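Local atomic coordinates of demethylmenaquinone Methyltransferase (Thermus thermophilus, PDB entry 1J3L), a protein that is a trimeric member of the Aldolase/RraA family of proteins. Residues F41-L46 with K117-G122. Numbering follows the deposited sequence.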
# COMPACT_ATOMS: atom_id res chain seq x y z
N PHE A 41 -1.43 23.32 1.49
CA PHE A 41 -0.17 22.62 1.53
C PHE A 41 0.34 22.73 2.95
O PHE A 41 0.66 23.81 3.43
CB PHE A 41 0.86 23.24 0.58
CG PHE A 41 2.12 22.43 0.46
CD1 PHE A 41 2.16 21.28 -0.34
CD2 PHE A 41 3.26 22.77 1.20
CE1 PHE A 41 3.30 20.48 -0.41
CE2 PHE A 41 4.41 21.97 1.14
CZ PHE A 41 4.43 20.83 0.33
N GLU A 42 0.40 21.59 3.63
CA GLU A 42 0.87 21.55 5.00
C GLU A 42 0.33 22.64 5.91
O GLU A 42 1.04 23.12 6.79
CB GLU A 42 2.40 21.55 5.00
CG GLU A 42 2.95 20.37 4.24
CD GLU A 42 4.44 20.38 4.09
OE1 GLU A 42 5.08 21.34 4.59
OE2 GLU A 42 4.97 19.41 3.49
N ASP A 43 -0.94 23.00 5.71
CA ASP A 43 -1.62 24.00 6.53
C ASP A 43 -3.09 23.61 6.47
O ASP A 43 -3.63 23.38 5.39
CB ASP A 43 -1.45 25.41 5.95
CG ASP A 43 -2.01 26.48 6.86
OD1 ASP A 43 -3.14 26.32 7.36
OD2 ASP A 43 -1.33 27.50 7.07
N ASN A 44 -3.75 23.54 7.62
CA ASN A 44 -5.14 23.13 7.65
C ASN A 44 -6.10 24.06 8.37
O ASN A 44 -7.19 23.63 8.73
CB ASN A 44 -5.26 21.74 8.27
CG ASN A 44 -5.14 21.77 9.78
OD1 ASN A 44 -4.48 22.65 10.33
ND2 ASN A 44 -5.75 20.79 10.45
N ALA A 45 -5.73 25.32 8.58
CA ALA A 45 -6.66 26.24 9.24
C ALA A 45 -7.94 26.27 8.40
O ALA A 45 -9.05 26.33 8.93
CB ALA A 45 -6.05 27.64 9.35
N LEU A 46 -7.77 26.21 7.07
CA LEU A 46 -8.89 26.20 6.14
C LEU A 46 -9.72 24.93 6.28
O LEU A 46 -10.91 24.94 5.99
CB LEU A 46 -8.38 26.33 4.69
CG LEU A 46 -8.15 27.78 4.24
CD1 LEU A 46 -7.43 27.84 2.90
CD2 LEU A 46 -9.50 28.47 4.16
N LYS A 117 1.69 17.80 13.14
CA LYS A 117 0.50 18.59 12.89
C LYS A 117 0.85 19.64 11.82
O LYS A 117 2.02 19.98 11.63
CB LYS A 117 0.05 19.27 14.18
CG LYS A 117 1.04 20.30 14.73
CD LYS A 117 0.66 20.69 16.14
CE LYS A 117 -0.81 21.07 16.21
NZ LYS A 117 -1.35 21.01 17.59
N SER A 118 -0.17 20.13 11.12
CA SER A 118 0.00 21.13 10.08
C SER A 118 0.01 22.54 10.67
O SER A 118 -0.46 22.76 11.78
CB SER A 118 -1.14 21.04 9.05
OG SER A 118 -1.02 19.90 8.22
N ALA A 119 0.55 23.48 9.91
CA ALA A 119 0.59 24.86 10.34
C ALA A 119 -0.82 25.42 10.21
O ALA A 119 -1.69 24.79 9.59
CB ALA A 119 1.56 25.65 9.47
N LYS A 120 -1.05 26.59 10.79
CA LYS A 120 -2.38 27.19 10.75
C LYS A 120 -2.42 28.66 10.32
O LYS A 120 -3.14 29.46 10.91
CB LYS A 120 -3.02 27.05 12.13
CG LYS A 120 -3.13 25.61 12.59
CD LYS A 120 -3.74 25.51 13.97
CE LYS A 120 -3.84 24.06 14.41
NZ LYS A 120 -4.35 23.95 15.81
N GLU A 121 -1.66 29.00 9.28
CA GLU A 121 -1.64 30.38 8.80
C GLU A 121 -2.94 30.65 8.04
O GLU A 121 -3.43 31.78 8.04
CB GLU A 121 -0.44 30.62 7.88
CG GLU A 121 0.93 30.55 8.58
CD GLU A 121 1.15 31.68 9.58
OE1 GLU A 121 1.17 32.86 9.17
OE2 GLU A 121 1.31 31.38 10.79
N GLY A 122 -3.48 29.62 7.41
CA GLY A 122 -4.72 29.78 6.68
C GLY A 122 -4.57 29.94 5.18
O GLY A 122 -5.48 30.44 4.52
O HOH W 1 -3.19 21.58 12.20
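The carboxylate of D43 reaches across to the backbone of E121 and G122. Its CG stands anti to its own backbone N (chi1 -174°), which carries both oxygens over to the facing loop. OD2 accepts from G122 N at 3.0 Å, on its syn side but 31° out of the carboxylate plane; the same N-H also reaches OD1 weakly. The 2.7 Å approach of E121 N to OD2 is a weak, bent bond. OD1 turns back to A45 N at 3.0 Å, met nearly along its C-O axis with an N-H...O angle of 169°, which closes an Asx turn just as the helix 45-51 begins.

Beside this carboxylate the two backbones form a single beta bridge between D43 and A119: A119 N donates to E42 O, and N44 N donates to A119 O at 3.1 Å. The same carbonyl oxygen takes a CA-H...O contact from D43.

N44 folds its side chain toward S118, and its ND2 is bonded to L72 O. S118 OG is hydrogen-bonded to A71 O and T70 OG1; its CB lies 3.8 Å from E42 O. At the helix start, A45 CB sits 3.7 Å from G122 CA, and CD1 of L46 lies 3.6 Å from G122 O.

The contact thus joins the start of the helix to the loop between strands 112-113 and 125-126 at the protein surface. Three backbone N-H groups, that of A45 from D43's own segment, converge on one buried carboxylate and would probably stabilise its negative charge, partly offset by the unbonded approach of OD1 to the acceptor A119 O at 3.1 Å.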